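Local coordinates for d-3-phosphoglycerate dehydrogenase oxidoreductase protein (Ralstonia solanacearum, PDB 3GG9), which probably oxidises D-3-phosphoglycerate with NAD as a D-isomer specific 2-hydroxyacid dehydrogenase, at residues V109-L114 with I301-R306; S220-L225 with N249-E254. All blocks are in the same frame, centred on the assembly; numbering follows the deposited sequence.

Contact 1 (V109-L114 with I301-R306). With SO4 (sulfate ion), chain G.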
ATOM      1  N   VAL A 109     -10.599 -12.809   2.600  1.00 18.33           N
ATOM      2  CA  VAL A 109      -9.872 -11.778   3.341  1.00 18.99           C
ATOM      3  C   VAL A 109      -8.541 -11.368   2.711  1.00 17.53           C
ATOM      4  O   VAL A 109      -8.305 -10.173   2.553  1.00 21.07           O
ATOM      5  CB  VAL A 109      -9.655 -12.182   4.800  1.00 18.44           C
ATOM      6  CG1 VAL A 109      -8.916 -11.078   5.569  1.00 21.97           C
ATOM      7  CG2 VAL A 109     -11.033 -12.480   5.432  1.00 19.51           C
ATOM      8  N   ALA A 110      -7.695 -12.340   2.369  1.00 20.04           N
ATOM      9  CA  ALA A 110      -6.373 -12.043   1.733  1.00 20.67           C
ATOM     10  C   ALA A 110      -6.455 -11.285   0.415  1.00 19.66           C
ATOM     11  O   ALA A 110      -5.722 -10.306   0.237  1.00 15.62           O
ATOM     12  CB  ALA A 110      -5.518 -13.295   1.575  1.00 19.82           C
ATOM     13  N   PRO A 111      -7.327 -11.718  -0.517  1.00 21.51           N
ATOM     14  CA  PRO A 111      -7.449 -10.880  -1.717  1.00 19.17           C
ATOM     15  C   PRO A 111      -8.151  -9.544  -1.522  1.00 18.65           C
ATOM     16  O   PRO A 111      -7.895  -8.630  -2.274  1.00 18.19           O
ATOM     17  CB  PRO A 111      -8.222 -11.782  -2.704  1.00 18.12           C
ATOM     18  CG  PRO A 111      -9.040 -12.660  -1.801  1.00 19.96           C
ATOM     19  CD  PRO A 111      -8.115 -12.962  -0.653  1.00 18.63           C
ATOM     20  N   ALA A 112      -9.044  -9.413  -0.530  1.00 18.47           N
ATOM     21  CA  ALA A 112      -9.624  -8.103  -0.256  1.00 16.89           C
ATOM     22  C   ALA A 112      -8.562  -7.138   0.289  1.00 14.09           C
ATOM     23  O   ALA A 112      -8.494  -5.968  -0.115  1.00 19.73           O
ATOM     24  CB  ALA A 112     -10.785  -8.214   0.761  1.00 18.08           C
ATOM     25  N   GLU A 113      -7.745  -7.609   1.221  1.00 15.45           N
ATOM     26  CA  GLU A 113      -6.723  -6.754   1.793  1.00 14.58           C
ATOM     27  C   GLU A 113      -5.716  -6.392   0.721  1.00 18.80           C
ATOM     28  O   GLU A 113      -5.208  -5.284   0.680  1.00 20.81           O
ATOM     29  CB  GLU A 113      -6.019  -7.439   2.937  1.00 18.13           C
ATOM     30  CG  GLU A 113      -6.971  -7.562   4.137  1.00 18.01           C
ATOM     31  CD  GLU A 113      -6.271  -7.889   5.429  1.00 32.44           C
ATOM     32  OE1 GLU A 113      -5.036  -7.973   5.424  1.00 20.19           O
ATOM     33  OE2 GLU A 113      -6.956  -8.045   6.470  1.00 20.02           O
ATOM     34  N   LEU A 114      -5.456  -7.349  -0.127  1.00 13.35           N
ATOM     35  CA  LEU A 114      -4.490  -7.109  -1.220  1.00 18.85           C
ATOM     36  C   LEU A 114      -5.008  -6.038  -2.183  1.00 18.51           C
ATOM     37  O   LEU A 114      -4.242  -5.170  -2.621  1.00 22.59           O
ATOM     38  CB  LEU A 114      -4.215  -8.405  -1.950  1.00 20.08           C
ATOM     39  CG  LEU A 114      -3.024  -8.383  -2.934  1.00 18.90           C
ATOM     40  CD1 LEU A 114      -3.447  -7.941  -4.365  1.00 24.19           C
ATOM     41  CD2 LEU A 114      -1.845  -7.518  -2.404  1.00 18.00           C
ATOM     42  N   ILE A 301      -0.631 -12.035  -6.414  1.00 21.38           N
ATOM     43  CA  ILE A 301      -0.376 -12.294  -4.965  1.00 21.81           C
ATOM     44  C   ILE A 301      -1.600 -12.131  -4.065  1.00 24.93           C
ATOM     45  O   ILE A 301      -1.506 -12.264  -2.827  1.00 22.72           O
ATOM     46  CB  ILE A 301       0.782 -11.428  -4.443  1.00 25.13           C
ATOM     47  CG1 ILE A 301       0.530  -9.925  -4.747  1.00 17.95           C
ATOM     48  CG2 ILE A 301       2.103 -11.947  -5.044  1.00 24.18           C
ATOM     49  CD1 ILE A 301       1.626  -8.957  -4.247  1.00 18.50           C
ATOM     50  N   GLY A 302      -2.752 -11.861  -4.669  1.00 24.14           N
ATOM     51  CA  GLY A 302      -4.029 -11.814  -3.910  1.00 21.61           C
ATOM     52  C   GLY A 302      -4.176 -12.884  -2.823  1.00 25.02           C
ATOM     53  O   GLY A 302      -4.463 -12.546  -1.691  1.00 28.76           O
ATOM     54  N   TYR A 303      -3.932 -14.157  -3.153  1.00 27.15           N
ATOM     55  CA  TYR A 303      -4.102 -15.265  -2.190  0.50 24.84           C
ATOM     56  C   TYR A 303      -2.786 -15.755  -1.593  1.00 24.23           C
ATOM     57  O   TYR A 303      -2.787 -16.660  -0.750  1.00 26.80           O
ATOM     58  CB  TYR A 303      -4.856 -16.447  -2.829  0.50 23.54           C
ATOM     59  CG  TYR A 303      -6.236 -16.070  -3.287  0.50 23.08           C
ATOM     60  CD1 TYR A 303      -7.334 -16.243  -2.452  0.50 20.53           C
ATOM     61  CD2 TYR A 303      -6.443 -15.519  -4.549  0.50 20.58           C
ATOM     62  CE1 TYR A 303      -8.583 -15.883  -2.862  0.50 17.61           C
ATOM     63  CE2 TYR A 303      -7.704 -15.150  -4.968  0.50  9.68           C
ATOM     64  CZ  TYR A 303      -8.765 -15.320  -4.119  0.50 17.13           C
ATOM     65  OH  TYR A 303     -10.004 -14.940  -4.551  0.50 14.02           O
ATOM     66  N   VAL A 304      -1.662 -15.179  -2.050  1.00 25.03           N
ATOM     67  CA  VAL A 304      -0.322 -15.547  -1.538  1.00 23.51           C
ATOM     68  C   VAL A 304      -0.065 -14.841  -0.209  1.00 21.38           C
ATOM     69  O   VAL A 304       0.396 -13.713  -0.152  1.00 22.18           O
ATOM     70  CB  VAL A 304       0.812 -15.309  -2.597  1.00 23.98           C
ATOM     71  CG1 VAL A 304       2.149 -15.873  -2.128  1.00 23.22           C
ATOM     72  CG2 VAL A 304       0.427 -15.989  -3.885  1.00 22.91           C
ATOM     73  N   GLU A 305      -0.435 -15.511   0.871  1.00 23.55           N
ATOM     74  CA  GLU A 305      -0.396 -14.903   2.181  1.00 22.78           C
ATOM     75  C   GLU A 305      -0.339 -16.074   3.166  1.00 19.79           C
ATOM     76  O   GLU A 305      -0.967 -17.102   2.935  1.00 22.64           O
ATOM     77  CB  GLU A 305      -1.642 -14.022   2.377  1.00 25.04           C
ATOM     78  CG  GLU A 305      -1.742 -13.283   3.706  1.00 24.31           C
ATOM     79  CD  GLU A 305      -2.316 -14.115   4.837  1.00 33.52           C
ATOM     80  OE1 GLU A 305      -3.360 -14.782   4.624  1.00 25.59           O
ATOM     81  OE2 GLU A 305      -1.732 -14.089   5.952  1.00 24.77           O
ATOM     82  N   ARG A 306       0.371 -15.896   4.269  1.00 22.95           N
ATOM     83  CA  ARG A 306       0.708 -17.011   5.164  0.50 25.58           C
ATOM     84  C   ARG A 306      -0.499 -17.725   5.780  1.00 26.06           C
ATOM     85  O   ARG A 306      -0.556 -18.956   5.783  1.00 25.45           O
ATOM     86  CB  ARG A 306       1.708 -16.571   6.241  0.50 28.58           C
ATOM     87  CG  ARG A 306       1.329 -15.309   6.990  0.50 35.51           C
ATOM     88  CD  ARG A 306       1.704 -15.465   8.439  0.50 41.90           C
ATOM     89  NE  ARG A 306       0.903 -14.627   9.327  0.50 36.45           N
ATOM     90  CZ  ARG A 306       0.491 -15.024  10.527  0.50 33.61           C
ATOM     91  NH1 ARG A 306       0.785 -16.248  10.956  0.50 31.05           N
ATOM     92  NH2 ARG A 306      -0.233 -14.213  11.290  0.50 37.49           N
TER
HETATM   93  S   SO4 G 362       0.677 -15.276  14.928  1.00 71.60           S
HETATM   94  O1  SO4 G 362       0.160 -16.114  16.010  1.00 70.40           O
HETATM   95  O2  SO4 G 362      -0.414 -14.936  14.019  1.00 71.11           O
HETATM   96  O3  SO4 G 362       1.240 -14.049  15.489  1.00 78.63           O
HETATM   97  O4  SO4 G 362       1.729 -15.979  14.191  1.00 70.36           O

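Contact 2 (S220-L225 with N249-E254). With SO4 (sulfate ion), chain F; SO4 (sulfate ion), chain E.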
ATOM      1  N   SER A 220     -12.887  -0.509  -8.520  1.00 21.07           N
ATOM      2  CA  SER A 220     -12.308  -1.811  -8.308  1.00 23.95           C
ATOM      3  C   SER A 220     -13.266  -2.901  -8.702  1.00 25.95           C
ATOM      4  O   SER A 220     -14.453  -2.871  -8.316  1.00 23.32           O
ATOM      5  CB  SER A 220     -11.839  -1.979  -6.865  1.00 22.27           C
ATOM      6  OG  SER A 220     -11.171  -3.213  -6.735  1.00 26.09           O
ATOM      7  N   VAL A 221     -12.730  -3.865  -9.456  1.00 19.14           N
ATOM      8  CA  VAL A 221     -13.498  -4.996 -10.037  1.00 19.90           C
ATOM      9  C   VAL A 221     -13.450  -6.295  -9.222  1.00 25.32           C
ATOM     10  O   VAL A 221     -12.376  -6.853  -8.987  1.00 26.20           O
ATOM     11  CB  VAL A 221     -13.023  -5.296 -11.503  1.00 24.43           C
ATOM     12  CG1 VAL A 221     -13.958  -6.287 -12.159  1.00 28.29           C
ATOM     13  CG2 VAL A 221     -13.033  -4.035 -12.285  1.00 24.54           C
ATOM     14  N   HIS A 222     -14.625  -6.771  -8.797  1.00 23.05           N
ATOM     15  CA  HIS A 222     -14.731  -8.009  -8.029  1.00 24.08           C
ATOM     16  C   HIS A 222     -15.755  -8.992  -8.579  1.00 31.87           C
ATOM     17  O   HIS A 222     -16.804  -9.223  -7.976  1.00 25.89           O
ATOM     18  CB  HIS A 222     -15.000  -7.661  -6.588  1.00 22.17           C
ATOM     19  CG  HIS A 222     -13.950  -6.777  -6.018  1.00 20.60           C
ATOM     20  ND1 HIS A 222     -12.706  -7.248  -5.672  1.00 23.87           N
ATOM     21  CD2 HIS A 222     -13.924  -5.441  -5.816  1.00 24.93           C
ATOM     22  CE1 HIS A 222     -11.968  -6.240  -5.246  1.00 19.51           C
ATOM     23  NE2 HIS A 222     -12.680  -5.134  -5.332  1.00 21.34           N
ATOM     24  N   LEU A 223     -15.422  -9.584  -9.718  1.00 27.31           N
ATOM     25  CA  LEU A 223     -16.320 -10.493 -10.428  1.00 27.45           C
ATOM     26  C   LEU A 223     -15.609 -11.808 -10.678  1.00 29.04           C
ATOM     27  O   LEU A 223     -14.398 -11.828 -10.890  1.00 28.93           O
ATOM     28  CB  LEU A 223     -16.721  -9.889 -11.782  1.00 31.62           C
ATOM     29  CG  LEU A 223     -17.458  -8.550 -11.826  1.00 27.52           C
ATOM     30  CD1 LEU A 223     -17.515  -8.006 -13.246  1.00 36.96           C
ATOM     31  CD2 LEU A 223     -18.871  -8.716 -11.253  1.00 34.39           C
ATOM     32  N   ARG A 224     -16.361 -12.899 -10.652  1.00 27.46           N
ATOM     33  CA  ARG A 224     -15.870 -14.194 -11.086  1.00 30.97           C
ATOM     34  C   ARG A 224     -15.955 -14.207 -12.605  1.00 29.37           C
ATOM     35  O   ARG A 224     -16.851 -13.564 -13.194  1.00 26.24           O
ATOM     36  CB  ARG A 224     -16.705 -15.330 -10.481  1.00 35.14           C
ATOM     37  CG  ARG A 224     -16.641 -15.432  -8.934  1.00 37.36           C
ATOM     38  CD  ARG A 224     -15.455 -16.268  -8.447  1.00 51.45           C
ATOM     39  NE  ARG A 224     -15.120 -16.000  -7.043  1.00 56.38           N
ATOM     40  CZ  ARG A 224     -14.001 -16.388  -6.421  1.00 54.09           C
ATOM     41  NH1 ARG A 224     -13.824 -16.082  -5.145  1.00 49.43           N
ATOM     42  NH2 ARG A 224     -13.052 -17.078  -7.056  1.00 46.62           N
ATOM     43  N   LEU A 225     -15.012 -14.908 -13.229  1.00 28.24           N
ATOM     44  CA  LEU A 225     -14.978 -15.036 -14.689  1.00 29.60           C
ATOM     45  C   LEU A 225     -15.875 -16.188 -15.158  1.00 30.69           C
ATOM     46  O   LEU A 225     -15.718 -17.331 -14.716  1.00 30.42           O
ATOM     47  CB  LEU A 225     -13.553 -15.258 -15.196  1.00 24.65           C
ATOM     48  CG  LEU A 225     -13.366 -15.220 -16.724  1.00 29.81           C
ATOM     49  CD1 LEU A 225     -13.837 -13.916 -17.322  1.00 26.56           C
ATOM     50  CD2 LEU A 225     -11.920 -15.491 -17.086  1.00 31.95           C
ATOM     51  N   ASN A 249      -7.871  -4.028 -10.728  1.00 18.33           N
ATOM     52  CA  ASN A 249      -8.366  -5.364 -11.056  1.00 25.24           C
ATOM     53  C   ASN A 249      -7.507  -6.439 -10.421  1.00 26.94           C
ATOM     54  O   ASN A 249      -6.439  -6.777 -10.932  1.00 25.54           O
ATOM     55  CB  ASN A 249      -8.457  -5.573 -12.585  1.00 24.06           C
ATOM     56  CG  ASN A 249      -9.131  -6.893 -12.962  1.00 33.04           C
ATOM     57  OD1 ASN A 249      -9.698  -7.592 -12.123  1.00 23.89           O
ATOM     58  ND2 ASN A 249      -9.060  -7.240 -14.229  1.00 21.68           N
ATOM     59  N   THR A 250      -7.998  -6.994  -9.312  1.00 19.02           N
ATOM     60  CA  THR A 250      -7.380  -8.156  -8.723  1.00 21.83           C
ATOM     61  C   THR A 250      -8.221  -9.423  -8.957  1.00 25.22           C
ATOM     62  O   THR A 250      -8.042 -10.416  -8.261  1.00 21.86           O
ATOM     63  CB  THR A 250      -7.196  -7.953  -7.197  1.00 24.73           C
ATOM     64  OG1 THR A 250      -8.483  -7.797  -6.615  1.00 21.66           O
ATOM     65  CG2 THR A 250      -6.402  -6.684  -6.915  1.00 26.91           C
ATOM     66  N   SER A 251      -9.126  -9.397  -9.928  1.00 25.47           N
ATOM     67  CA  SER A 251     -10.012 -10.539 -10.167  1.00 24.58           C
ATOM     68  C   SER A 251      -9.479 -11.476 -11.249  1.00 28.73           C
ATOM     69  O   SER A 251      -8.795 -12.470 -10.944  1.00 28.86           O
ATOM     70  CB  SER A 251     -11.422 -10.063 -10.492  1.00 23.98           C
ATOM     71  OG  SER A 251     -12.091  -9.564  -9.331  1.00 27.87           O
ATOM     72  N   ARG A 252      -9.828 -11.181 -12.500  1.00 22.62           N
ATOM     73  CA  ARG A 252      -9.318 -11.926 -13.651  0.50 25.81           C
ATOM     74  C   ARG A 252      -9.086 -10.934 -14.791  1.00 23.18           C
ATOM     75  O   ARG A 252      -9.871  -9.992 -14.972  1.00 24.48           O
ATOM     76  CB  ARG A 252     -10.300 -13.024 -14.106  0.50 26.30           C
ATOM     77  CG  ARG A 252     -10.433 -14.273 -13.199  0.50 26.25           C
ATOM     78  CD  ARG A 252      -9.164 -15.138 -13.130  0.50 30.20           C
ATOM     79  NE  ARG A 252      -8.723 -15.615 -14.444  0.50 35.24           N
ATOM     80  CZ  ARG A 252      -9.131 -16.742 -15.032  0.50 38.84           C
ATOM     81  NH1 ARG A 252     -10.009 -17.538 -14.434  0.50 31.98           N
ATOM     82  NH2 ARG A 252      -8.659 -17.077 -16.234  0.50 30.80           N
ATOM     83  N   ALA A 253      -8.000 -11.129 -15.546  1.00 22.98           N
ATOM     84  CA  ALA A 253      -7.656 -10.220 -16.667  1.00 28.44           C
ATOM     85  C   ALA A 253      -8.697 -10.169 -17.793  1.00 28.09           C
ATOM     86  O   ALA A 253      -8.935  -9.119 -18.411  1.00 29.96           O
ATOM     87  CB  ALA A 253      -6.293 -10.600 -17.244  1.00 24.94           C
ATOM     88  N   GLU A 254      -9.346 -11.296 -18.023  1.00 28.10           N
ATOM     89  CA  GLU A 254     -10.243 -11.480 -19.155  1.00 30.07           C
ATOM     90  C   GLU A 254     -11.626 -10.866 -18.919  1.00 30.49           C
ATOM     91  O   GLU A 254     -12.467 -10.848 -19.824  1.00 31.57           O
ATOM     92  CB  GLU A 254     -10.352 -12.975 -19.495  1.00 32.78           C
ATOM     93  CG  GLU A 254      -9.024 -13.639 -19.897  1.00 36.33           C
ATOM     94  CD  GLU A 254      -8.256 -14.304 -18.736  1.00 46.96           C
ATOM     95  OE1 GLU A 254      -7.375 -15.134 -19.045  1.00 43.17           O
ATOM     96  OE2 GLU A 254      -8.506 -14.006 -17.533  1.00 34.37           O
TER
HETATM   97  S   SO4 F   2     -16.639 -13.840  -4.298  1.00 55.50           S
HETATM   98  O1  SO4 F   2     -15.693 -14.762  -3.679  1.00 47.46           O
HETATM   99  O2  SO4 F   2     -16.877 -14.193  -5.708  1.00 50.09           O
HETATM  100  O3  SO4 F   2     -17.904 -13.957  -3.565  1.00 43.89           O
HETATM  101  O4  SO4 F   2     -16.087 -12.478  -4.261  1.00 40.56           O
HETATM  102  S   SO4 E   1     -11.114 -19.474  -3.981  1.00 48.18           S
HETATM  103  O1  SO4 E   1      -9.680 -19.664  -3.915  1.00 57.55           O
HETATM  104  O2  SO4 E   1     -11.792 -20.745  -3.811  1.00 42.04           O
HETATM  105  O3  SO4 E   1     -11.523 -18.571  -2.913  1.00 57.33           O
HETATM  106  O4  SO4 E   1     -11.428 -18.888  -5.283  1.00 40.52           O
HETATM  107  O   HOH W   1     -10.160  -5.523  -8.157  1.00 26.73           O
HETATM  108  O   HOH W   2     -12.138  -9.995  -6.646  1.00 29.68           O

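Contact 1 (V109-L114 with I301-R306)
Two bonds grip the carbonyl oxygen of Ala110: inside the helix it accepts Leu114 N at 3.0 Å, and from outside comes Arg124 NH1 of the second subunit. The same guanidinium binds Ile301 O and Gly302 O through NH2, so its charge probably eases the approach of two acceptors, Ala110 O and Gly302 O, to 3.2 Å. No hydrogen bond joins 109-114 directly to 301-306; shape does the work. Lacking a side chain, Gly302 lets the loop run tight against the helix, its CA 3.7 Å from Leu114 CG. Leu114, with CG anti to its backbone N (chi1 -168°), lays CD2 across Ile301 CG1 at 4.1 Å. Pro111, well suited to a first helical turn because it needs no N-H there, covers one face of the Tyr303 ring near its rim in a CH-pi contact, with CB 4.1 Å from the centroid. Beyond it, Glu305 passes Ala110 CB and N-caps helix 306-324 through bonds to Glu307 N and Ser308 N. Here the start of helix 109-123 meets the loop leading into helix 306-324, the interdomain crossing, consistent with the hinge region of two-domain D-2-hydroxyacid dehydrogenases.

Contact 2 (S220-L225 with N249-E254)
Packing is tightest around Ser251, whose small side chain fits between the diverging chains and brings OG to within 2.7 Å of Val221 O, donating from above the carbonyl plane. OG also accepts a hydrogen bond from water 2, which also bonds His222 ND1, and a weak one from Leu223 N at 3.4 Å. Val221 O has a second donor in water 1, which accepts from Thr250 N; the water fills in where Val221 O and Thr250 N have separated to 4.4 Å. Asn249 shapes the turn: its OD1 accepts Ser251 N at 2.9 Å in an Asx turn, while ND2 reaches forward to Arg252 O, so both ends of one amide organise the loop.

Leu225 gives a second well-packed, apolar patch: its CD2 sits 3.6 Å above the centre of the Arg252 guanidinium. From that side Glu254 OE2 approaches Arg252 NH2 in a salt bridge whose 3.3 Å hydrogen bond is weak and bent. The loose, solvent side is exposed Arg224, which meets nothing of 249-254 but holds two sulfates, probably from the crystallisation liquor, one by NE and NH1, one by NH2.

Behind the tight part, Thr250 OG1 bonds Thr115 OG1 of helix 109-123, and His222 packs on helix 170-181. Strands 218-221 and 246-249 are parallel neighbours in the Rossmann-type sheet, flanked by 162-166 and 272-275, and the contact lies where both strands end.

In the fold
From the N terminus the chain first builds a five-stranded parallel sheet, strands 4-7 to 100-102, then enters helix 109-123, where contact 1 begins. It goes on through the seven-stranded NAD-binding sheet. There contact 2 closes a short loop joining the ends of the adjacent strands 218-221 and 246-249. Only after strand 295-297 does 301-306 return to 109-114, so contact 1 closes a much longer loop with contact 2 nested inside it. Helix 306-324 then follows. The centres lie about 14 Å apart, and the contacts meet by packing: Leu114 CD1 is 4.1 Å from Thr250 CG2. The interdomain crossing is thus joined to the end of the sheet's central strands.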